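Local coordinates for thioesterase (Pseudomonas aeruginosa, PDB 3QY3), which probably hydrolyses fatty acyl-CoA thioesters and is built on the hotdog fold, at residues L29-I34 with T96-L101; T50-Y55 with S83-L88; K89-P94 with G125-G130. All blocks are in the same frame, centred on the assembly; numbering follows the deposited sequence.

Interaction 1 of 3, residues L29-I34 with T96-L101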
loop_
_atom_site.group_PDB
_atom_site.type_symbol
_atom_site.label_atom_id
_atom_site.label_comp_id
_atom_site.label_asym_id
_atom_site.label_seq_id
_atom_site.Cartn_x
_atom_site.Cartn_y
_atom_site.Cartn_z
ATOM N N LEU A 29 -12.623 -5.574 -24.024
ATOM C CA LEU A 29 -12.509 -4.136 -24.051
ATOM C C LEU A 29 -11.064 -3.620 -23.920
ATOM O O LEU A 29 -10.660 -2.612 -24.517
ATOM C CB LEU A 29 -13.398 -3.575 -22.951
ATOM C CG LEU A 29 -14.913 -3.711 -23.121
ATOM C CD1 LEU A 29 -15.594 -3.243 -21.840
ATOM C CD2 LEU A 29 -15.409 -2.902 -24.354
ATOM N N HIS A 30 -10.267 -4.273 -23.075
ATOM C CA HIS A 30 -8.960 -3.770 -22.742
ATOM C C HIS A 30 -8.091 -4.879 -22.158
ATOM O O HIS A 30 -8.605 -5.750 -21.475
ATOM C CB HIS A 30 -9.029 -2.659 -21.678
ATOM C CG HIS A 30 -7.767 -1.888 -21.574
ATOM N ND1 HIS A 30 -7.379 -0.981 -22.538
ATOM C CD2 HIS A 30 -6.774 -1.924 -20.658
ATOM C CE1 HIS A 30 -6.204 -0.472 -22.189
ATOM N NE2 HIS A 30 -5.830 -1.011 -21.048
ATOM N N THR A 31 -6.811 -4.825 -22.525
ATOM C CA THR A 31 -5.783 -5.671 -21.939
ATOM C C THR A 31 -4.723 -4.790 -21.358
ATOM O O THR A 31 -4.085 -3.972 -22.070
ATOM C CB THR A 31 -5.193 -6.628 -22.973
ATOM O OG1 THR A 31 -6.254 -7.427 -23.554
ATOM C CG2 THR A 31 -4.129 -7.543 -22.296
ATOM N N ALA A 32 -4.500 -4.926 -20.040
ATOM C CA ALA A 32 -3.449 -4.133 -19.363
ATOM C C ALA A 32 -2.353 -5.058 -18.874
ATOM O O ALA A 32 -2.635 -6.196 -18.466
ATOM C CB ALA A 32 -4.015 -3.312 -18.117
ATOM N N HIS A 33 -1.125 -4.582 -18.896
ATOM C CA HIS A 33 0.024 -5.325 -18.368
ATOM C C HIS A 33 0.535 -4.583 -17.141
ATOM O O HIS A 33 0.901 -3.418 -17.251
ATOM C CB HIS A 33 1.145 -5.421 -19.411
ATOM C CG HIS A 33 0.844 -6.357 -20.534
ATOM N ND1 HIS A 33 1.789 -6.703 -21.481
ATOM C CD2 HIS A 33 -0.280 -7.029 -20.861
ATOM C CE1 HIS A 33 1.235 -7.511 -22.375
ATOM N NE2 HIS A 33 -0.019 -7.724 -22.025
ATOM N N ILE A 34 0.542 -5.260 -15.992
ATOM C CA ILE A 34 0.780 -4.589 -14.715
ATOM C C ILE A 34 1.959 -5.316 -14.055
ATOM O O ILE A 34 1.779 -6.426 -13.494
ATOM C CB ILE A 34 -0.428 -4.617 -13.737
ATOM C CG1 ILE A 34 -1.802 -4.180 -14.362
ATOM C CG2 ILE A 34 -0.049 -3.811 -12.431
ATOM C CD1 ILE A 34 -1.868 -2.775 -14.851
ATOM N N THR A 96 4.608 -10.215 -14.426
ATOM C CA THR A 96 3.728 -9.190 -14.992
ATOM C C THR A 96 2.320 -9.759 -15.084
ATOM O O THR A 96 2.074 -10.770 -15.761
ATOM C CB THR A 96 4.225 -8.719 -16.367
ATOM O OG1 THR A 96 5.546 -8.177 -16.188
ATOM C CG2 THR A 96 3.255 -7.684 -16.971
ATOM N N VAL A 97 1.392 -9.142 -14.362
ATOM C CA VAL A 97 0.014 -9.580 -14.389
ATOM C C VAL A 97 -0.653 -9.000 -15.629
ATOM O O VAL A 97 -0.469 -7.855 -15.947
ATOM C CB VAL A 97 -0.754 -9.174 -13.104
ATOM C CG1 VAL A 97 -2.276 -9.336 -13.287
ATOM C CG2 VAL A 97 -0.225 -10.017 -11.899
ATOM N N VAL A 98 -1.450 -9.812 -16.309
ATOM C CA VAL A 98 -2.189 -9.402 -17.472
ATOM C C VAL A 98 -3.619 -9.409 -17.045
ATOM O O VAL A 98 -4.170 -10.425 -16.581
ATOM C CB VAL A 98 -1.953 -10.353 -18.726
ATOM C CG1 VAL A 98 -2.827 -9.948 -19.907
ATOM C CG2 VAL A 98 -0.457 -10.297 -19.156
ATOM N N VAL A 99 -4.228 -8.245 -17.161
ATOM C CA VAL A 99 -5.617 -8.066 -16.813
ATOM C C VAL A 99 -6.426 -7.878 -18.105
ATOM O O VAL A 99 -6.219 -6.917 -18.876
ATOM C CB VAL A 99 -5.859 -6.793 -15.978
ATOM C CG1 VAL A 99 -7.380 -6.669 -15.663
ATOM C CG2 VAL A 99 -5.072 -6.864 -14.613
ATOM N N GLU A 100 -7.322 -8.798 -18.384
ATOM C CA GLU A 100 -8.282 -8.660 -19.473
ATOM C C GLU A 100 -9.632 -8.208 -18.935
ATOM O O GLU A 100 -10.176 -8.843 -18.009
ATOM C CB GLU A 100 -8.486 -10.003 -20.189
ATOM C CG GLU A 100 -7.205 -10.544 -20.812
ATOM C CD GLU A 100 -7.358 -11.931 -21.430
ATOM O OE1 GLU A 100 -8.199 -12.722 -21.009
ATOM O OE2 GLU A 100 -6.590 -12.225 -22.326
ATOM N N LEU A 101 -10.128 -7.098 -19.496
ATOM C CA LEU A 101 -11.441 -6.563 -19.210
ATOM C C LEU A 101 -12.416 -6.828 -20.368
ATOM O O LEU A 101 -12.157 -6.474 -21.533
ATOM C CB LEU A 101 -11.352 -5.082 -18.947
ATOM C CG LEU A 101 -10.457 -4.577 -17.796
ATOM C CD1 LEU A 101 -10.463 -3.019 -17.764
ATOM C CD2 LEU A 101 -10.885 -5.221 -16.469
HETATM O O HOH W 1 -5.610 -10.076 -24.312
#
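Residues 29-34 and 96-101 run antiparallel, their axes 4.6 Å apart at the closest and their directions 162° apart, and His-30, Ala-32 and Ile-34 form hydrogen-bonded pairs with Leu-101, Val-99 and Val-97. The ladder is straightest where Leu-101 N meets His-30 O at 2.8 Å, with 175° at the hydrogen. Near the beginning of strand 28-35 lies a classic beta bulge: Leu-29 N and His-30 N both donate to Leu-101 O, the first at 2.7 Å and the second, longer, on a lone pair.

The pairing joins two strands of the curved antiparallel sheet that wraps helix 51-66 in the hotdog fold. Toward that helix the sheet presents His-30, Ala-32, Ile-34, Val-97, Val-99 and Leu-101. Here Ile-34 CG1 lies 4.2 Å from Val-99 CG2, and Ile-34 and Val-99 go on to touch Glu-58 and Ala-59 of the helix.

On the other face Val-98 sits between Thr-31 and His-33. Its CG1, anti to the backbone N (chi1 176°), comes within 3.6 Å of Thr-31 CG2, while its CG2 meets His-33 CD2 at 3.7 Å, the valine and the imidazole lying alongside each other and pointing the same way. A water bridges Thr-31 OG1 (2.8 Å) and Glu-100 OE2, to which it donates. The other carboxylate oxygen, Glu-100 OE1, accepts from Tyr-102 OH and makes a salt bridge with Arg-116.

Interaction 2 of 3, residues T50-Y55 with S83-L88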
loop_
_atom_site.group_PDB
_atom_site.type_symbol
_atom_site.label_atom_id
_atom_site.label_comp_id
_atom_site.label_asym_id
_atom_site.label_seq_id
_atom_site.Cartn_x
_atom_site.Cartn_y
_atom_site.Cartn_z
ATOM N N THR A 50 -5.127 -8.402 -1.374
ATOM C CA THR A 50 -5.607 -7.009 -1.590
ATOM C C THR A 50 -5.103 -6.381 -2.894
ATOM O O THR A 50 -5.808 -5.610 -3.562
ATOM C CB THR A 50 -5.175 -6.076 -0.376
ATOM O OG1 THR A 50 -5.735 -6.600 0.830
ATOM C CG2 THR A 50 -5.650 -4.604 -0.567
ATOM N N LEU A 51 -3.829 -6.654 -3.218
ATOM C CA LEU A 51 -3.160 -6.028 -4.349
ATOM C C LEU A 51 -3.830 -6.367 -5.713
ATOM O O LEU A 51 -3.738 -5.582 -6.636
ATOM C CB LEU A 51 -1.658 -6.321 -4.366
ATOM C CG LEU A 51 -0.757 -5.281 -3.689
ATOM C CD1 LEU A 51 -0.711 -3.964 -4.582
ATOM C CD2 LEU A 51 -1.249 -4.994 -2.294
ATOM N N TYR A 52 -4.519 -7.498 -5.820
ATOM C CA TYR A 52 -5.194 -7.830 -7.073
ATOM C C TYR A 52 -6.228 -6.796 -7.429
ATOM O O TYR A 52 -6.410 -6.446 -8.595
ATOM C CB TYR A 52 -5.841 -9.197 -7.014
ATOM C CG TYR A 52 -4.795 -10.308 -7.004
ATOM C CD1 TYR A 52 -4.095 -10.655 -8.143
ATOM C CD2 TYR A 52 -4.402 -10.869 -5.847
ATOM C CE1 TYR A 52 -3.109 -11.625 -8.115
ATOM C CE2 TYR A 52 -3.439 -11.860 -5.785
ATOM C CZ TYR A 52 -2.769 -12.217 -6.961
ATOM O OH TYR A 52 -1.800 -13.202 -6.882
ATOM N N PHE A 53 -6.820 -6.198 -6.399
ATOM C CA PHE A 53 -7.777 -5.108 -6.641
ATOM C C PHE A 53 -7.165 -3.819 -7.133
ATOM O O PHE A 53 -7.810 -3.092 -7.904
ATOM C CB PHE A 53 -8.641 -4.913 -5.405
ATOM C CG PHE A 53 -9.541 -6.094 -5.104
ATOM C CD1 PHE A 53 -10.641 -6.374 -5.873
ATOM C CD2 PHE A 53 -9.233 -6.939 -4.066
ATOM C CE1 PHE A 53 -11.489 -7.479 -5.583
ATOM C CE2 PHE A 53 -10.012 -8.032 -3.819
ATOM C CZ PHE A 53 -11.170 -8.290 -4.553
ATOM N N GLN A 54 -5.895 -3.611 -6.760
ATOM C CA GLN A 54 -5.144 -2.487 -7.306
ATOM C C GLN A 54 -4.816 -2.746 -8.759
ATOM O O GLN A 54 -4.825 -1.802 -9.578
ATOM C CB GLN A 54 -3.886 -2.203 -6.505
ATOM C CG GLN A 54 -3.159 -1.015 -6.991
ATOM C CD GLN A 54 -2.098 -0.467 -6.008
ATOM O OE1 GLN A 54 -0.913 -0.854 -6.029
ATOM N NE2 GLN A 54 -2.528 0.480 -5.149
ATOM N N TYR A 55 -4.427 -3.985 -9.068
ATOM C CA TYR A 55 -4.192 -4.351 -10.464
ATOM C C TYR A 55 -5.413 -4.136 -11.337
ATOM O O TYR A 55 -5.320 -3.510 -12.433
ATOM C CB TYR A 55 -3.681 -5.792 -10.590
ATOM C CG TYR A 55 -2.445 -6.178 -9.804
ATOM C CD1 TYR A 55 -1.556 -5.246 -9.354
ATOM C CD2 TYR A 55 -2.151 -7.515 -9.570
ATOM C CE1 TYR A 55 -0.408 -5.599 -8.568
ATOM C CE2 TYR A 55 -0.987 -7.881 -8.884
ATOM C CZ TYR A 55 -0.122 -6.920 -8.410
ATOM O OH TYR A 55 0.953 -7.375 -7.695
ATOM N N SER A 83 -17.298 -5.264 -6.181
ATOM C CA SER A 83 -16.170 -6.014 -6.693
ATOM C C SER A 83 -16.279 -7.430 -6.279
ATOM O O SER A 83 -16.501 -7.677 -5.098
ATOM C CB SER A 83 -14.841 -5.491 -6.059
ATOM O OG SER A 83 -14.551 -4.141 -6.543
ATOM N N LEU A 84 -16.075 -8.343 -7.227
ATOM C CA LEU A 84 -16.033 -9.754 -6.950
ATOM C C LEU A 84 -14.776 -10.300 -7.569
ATOM O O LEU A 84 -14.461 -10.022 -8.717
ATOM C CB LEU A 84 -17.235 -10.474 -7.550
ATOM C CG LEU A 84 -17.139 -12.027 -7.541
ATOM C CD1 LEU A 84 -17.402 -12.538 -6.221
ATOM C CD2 LEU A 84 -18.132 -12.693 -8.572
ATOM N N HIS A 85 -14.013 -11.077 -6.789
ATOM C CA HIS A 85 -12.855 -11.693 -7.314
ATOM C C HIS A 85 -12.666 -13.074 -6.738
ATOM O O HIS A 85 -12.691 -13.231 -5.512
ATOM C CB HIS A 85 -11.584 -10.858 -7.042
ATOM C CG HIS A 85 -10.358 -11.410 -7.699
ATOM N ND1 HIS A 85 -10.063 -11.185 -9.010
ATOM C CD2 HIS A 85 -9.311 -12.094 -7.197
ATOM C CE1 HIS A 85 -8.953 -11.814 -9.320
ATOM N NE2 HIS A 85 -8.454 -12.329 -8.218
ATOM N N THR A 86 -12.433 -14.033 -7.621
ATOM C CA THR A 86 -12.094 -15.387 -7.271
ATOM C C THR A 86 -10.607 -15.644 -7.520
ATOM O O THR A 86 -10.120 -15.399 -8.630
ATOM C CB THR A 86 -12.922 -16.389 -8.103
ATOM O OG1 THR A 86 -14.285 -16.121 -7.844
ATOM C CG2 THR A 86 -12.620 -17.812 -7.696
ATOM N N TYR A 87 -9.913 -16.100 -6.466
ATOM C CA TYR A 87 -8.486 -16.339 -6.423
ATOM C C TYR A 87 -8.230 -17.800 -6.792
ATOM O O TYR A 87 -8.615 -18.744 -6.087
ATOM C CB TYR A 87 -7.831 -16.073 -5.044
ATOM C CG TYR A 87 -8.057 -14.669 -4.538
ATOM C CD1 TYR A 87 -7.091 -13.691 -4.708
ATOM C CD2 TYR A 87 -9.206 -14.350 -3.849
ATOM C CE1 TYR A 87 -7.320 -12.406 -4.265
ATOM C CE2 TYR A 87 -9.432 -13.044 -3.379
ATOM C CZ TYR A 87 -8.460 -12.102 -3.598
ATOM O OH TYR A 87 -8.675 -10.863 -3.123
ATOM N N LEU A 88 -7.510 -17.992 -7.888
ATOM C CA LEU A 88 -7.290 -19.336 -8.373
ATOM C C LEU A 88 -5.849 -19.811 -8.310
ATOM O O LEU A 88 -5.586 -20.994 -8.031
ATOM C CB LEU A 88 -7.838 -19.444 -9.805
ATOM C CG LEU A 88 -9.341 -19.189 -9.919
ATOM C CD1 LEU A 88 -9.815 -19.043 -11.373
ATOM C CD2 LEU A 88 -10.073 -20.258 -9.155
#
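Phe-53 and His-85 make the tight part of this contact, the edge of the imidazole turned toward the face of the phenyl ring in a T-shaped pair with centroids 5.8 Å apart and planes at 70°. With CG anti to its backbone N (chi1 -174°), His-85 sets that ring edge toward Phe-53. Phe-53 CZ comes within 3.6 Å of His-85 CB, and Phe-53 CE2 within 3.2 Å of Tyr-87 OH, the tyrosine lying across the phenylalanine at about a right angle. That hydroxyl is fixed by a hydrogen bond to Asn-49 O, and His-85 ND1 by one to His-115 NE2. Four aromatic residues, Tyr-52, Phe-53, His-85 and Tyr-87, thus cluster where the first turn of helix 51-66, the central helix of the hotdog fold, crosses strand 76-87.

Beside Tyr-52 the fit is looser. Its ring is nearly parallel to that of His-85 but slid so far along that the two barely overlap, and only Tyr-52 CB sits over the imidazole face. Tyr-52 CD2 instead approaches the edge of the partly exposed Tyr-87 ring, 3.7 Å from Tyr-87 CE1. Phe-53 also stacks on Phe-53 of the third subunit, whose strand pairs antiparallel with residues 83-86.

Interaction 3 of 3, residues K89-P94 with G125-G130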
loop_
_atom_site.group_PDB
_atom_site.type_symbol
_atom_site.label_atom_id
_atom_site.label_comp_id
_atom_site.label_asym_id
_atom_site.label_seq_id
_atom_site.Cartn_x
_atom_site.Cartn_y
_atom_site.Cartn_z
ATOM N N LYS A 89 -4.920 -18.935 -8.572
ATOM C CA LYS A 89 -3.492 -19.312 -8.535
ATOM C C LYS A 89 -2.727 -18.079 -8.030
ATOM O O LYS A 89 -3.047 -16.944 -8.422
ATOM C CB LYS A 89 -2.959 -19.674 -9.917
ATOM C CG LYS A 89 -3.798 -20.683 -10.702
ATOM C CD LYS A 89 -3.198 -21.102 -12.130
ATOM C CE LYS A 89 -1.685 -21.133 -12.242
ATOM N NZ LYS A 89 -0.975 -22.288 -11.568
ATOM N N PRO A 90 -1.732 -18.305 -7.187
ATOM C CA PRO A 90 -0.938 -17.170 -6.666
ATOM C C PRO A 90 0.036 -16.666 -7.675
ATOM O O PRO A 90 0.479 -17.419 -8.551
ATOM C CB PRO A 90 -0.206 -17.783 -5.446
ATOM C CG PRO A 90 -0.117 -19.228 -5.761
ATOM C CD PRO A 90 -1.293 -19.590 -6.618
ATOM N N VAL A 91 0.406 -15.397 -7.526
ATOM C CA VAL A 91 1.445 -14.782 -8.343
ATOM C C VAL A 91 2.625 -14.535 -7.421
ATOM O O VAL A 91 2.464 -14.099 -6.279
ATOM C CB VAL A 91 0.974 -13.490 -8.976
ATOM C CG1 VAL A 91 2.127 -12.716 -9.706
ATOM C CG2 VAL A 91 -0.257 -13.674 -9.931
ATOM N N VAL A 92 3.817 -14.800 -7.937
ATOM C CA VAL A 92 5.041 -14.587 -7.223
ATOM C C VAL A 92 5.969 -13.660 -8.011
ATOM O O VAL A 92 6.234 -13.886 -9.176
ATOM C CB VAL A 92 5.688 -15.912 -6.919
ATOM C CG1 VAL A 92 7.092 -15.771 -6.262
ATOM C CG2 VAL A 92 4.791 -16.742 -5.969
ATOM N N HIS A 93 6.514 -12.653 -7.332
ATOM C CA HIS A 93 7.516 -11.760 -7.949
ATOM C C HIS A 93 8.778 -12.515 -8.381
ATOM O O HIS A 93 9.249 -13.419 -7.676
ATOM C CB HIS A 93 7.878 -10.677 -6.923
ATOM C CG HIS A 93 8.777 -9.589 -7.442
ATOM N ND1 HIS A 93 10.143 -9.697 -7.456
ATOM C CD2 HIS A 93 8.488 -8.369 -7.968
ATOM C CE1 HIS A 93 10.669 -8.577 -7.945
ATOM N NE2 HIS A 93 9.688 -7.742 -8.232
ATOM N N PRO A 94 9.389 -12.122 -9.505
ATOM C CA PRO A 94 8.973 -11.110 -10.452
ATOM C C PRO A 94 7.888 -11.709 -11.385
ATOM O O PRO A 94 7.971 -12.875 -11.769
ATOM C CB PRO A 94 10.233 -10.812 -11.242
ATOM C CG PRO A 94 11.078 -12.004 -11.093
ATOM C CD PRO A 94 10.738 -12.664 -9.817
ATOM N N GLY A 125 -3.002 -19.449 -18.213
ATOM C CA GLY A 125 -3.424 -19.876 -16.863
ATOM C C GLY A 125 -4.371 -18.792 -16.362
ATOM O O GLY A 125 -4.156 -17.638 -16.657
ATOM N N THR A 126 -5.463 -19.149 -15.693
ATOM C CA THR A 126 -6.328 -18.143 -15.066
ATOM C C THR A 126 -5.975 -18.074 -13.579
ATOM O O THR A 126 -6.224 -19.016 -12.812
ATOM C CB THR A 126 -7.812 -18.434 -15.297
ATOM O OG1 THR A 126 -8.082 -18.517 -16.723
ATOM C CG2 THR A 126 -8.672 -17.307 -14.685
ATOM N N TYR A 127 -5.409 -16.960 -13.191
ATOM C CA TYR A 127 -4.941 -16.764 -11.857
ATOM C C TYR A 127 -6.053 -16.248 -10.999
ATOM O O TYR A 127 -6.068 -16.495 -9.793
ATOM C CB TYR A 127 -3.737 -15.834 -11.854
ATOM C CG TYR A 127 -2.503 -16.534 -12.302
ATOM C CD1 TYR A 127 -2.362 -16.931 -13.606
ATOM C CD2 TYR A 127 -1.475 -16.801 -11.426
ATOM C CE1 TYR A 127 -1.222 -17.647 -14.034
ATOM C CE2 TYR A 127 -0.329 -17.455 -11.836
ATOM C CZ TYR A 127 -0.211 -17.909 -13.148
ATOM O OH TYR A 127 0.905 -18.640 -13.587
ATOM N N GLY A 128 -6.982 -15.533 -11.615
ATOM C CA GLY A 128 -8.166 -15.044 -10.910
ATOM C C GLY A 128 -9.168 -14.481 -11.912
ATOM O O GLY A 128 -8.845 -14.301 -13.079
ATOM N N GLU A 129 -10.403 -14.329 -11.491
ATOM C CA GLU A 129 -11.467 -13.832 -12.364
ATOM C C GLU A 129 -12.569 -13.262 -11.514
ATOM O O GLU A 129 -12.779 -13.645 -10.385
ATOM C CB GLU A 129 -12.040 -14.930 -13.289
ATOM C CG GLU A 129 -12.510 -16.144 -12.543
ATOM C CD GLU A 129 -13.111 -17.281 -13.460
ATOM O OE1 GLU A 129 -12.696 -17.429 -14.623
ATOM O OE2 GLU A 129 -13.984 -18.006 -12.961
ATOM N N GLY A 130 -13.351 -12.406 -12.084
ATOM C CA GLY A 130 -14.462 -11.853 -11.369
ATOM C C GLY A 130 -15.134 -10.733 -12.172
ATOM O O GLY A 130 -15.142 -10.730 -13.412
#
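A single backbone bond ties residues 89-94 to 125-130: Lys-89 N donates to Tyr-127 O at 3.0 Å, with 158° at the hydrogen, from a position tilted 24° off the carbonyl plane. Leu-88 N uses the same oxygen, so two amides grip it where the antiparallel pairing of strands 76-87 and 128-138 in the hotdog sheet runs out into loops. Residues 89-94 belong to the loop that leads on to strand 96-106.

The Tyr-127 ring carries most of the side-chain contact. Bent at its third and fourth torsions (chi3 33°), the Lys-89 chain passes over one face of the ring and places CE 4.0 Å from the centroid in a CH-pi contact. The ammonium NZ is farther off and adds at most a weak cation-pi attraction. On its way Lys-89 CG passes 3.6 Å from Thr-126 O, the carbonyl just before Tyr-127. Val-91 crosses the ring at about a right angle, its CG2 3.7 Å from Tyr-127 CD2. A hydrogen bond from Tyr-127 OH to Asp-122 OD2 secures the far end of the ring. In the ring plane, Pro-90 O abuts the edge, 3.4 Å from Tyr-127 CE2.

In the fold
All three contacts reach the same curved antiparallel sheet. Their centres lie about 13 Å (1 to 2), 12 Å (1 to 3) and 9 Å (2 to 3) apart. Along the chain, interaction 2 falls between the two segments of interaction 1, whereas the segments of interactions 1 and 3 alternate and interaction 3 follows interaction 2. Strands 76-87 and 128-138 are neighbours, so segments 83-88 and 125-130 pair directly, with a probable bond from Thr-86 N to Glu-129 O. Tyr-55 of helix 51-66 packs on Ile-34 and Val-97, linking interactions 1 and 2 through the core. The sheet curls round this helix as the bun of the hotdog fold, and interaction 2 also borders the third subunit.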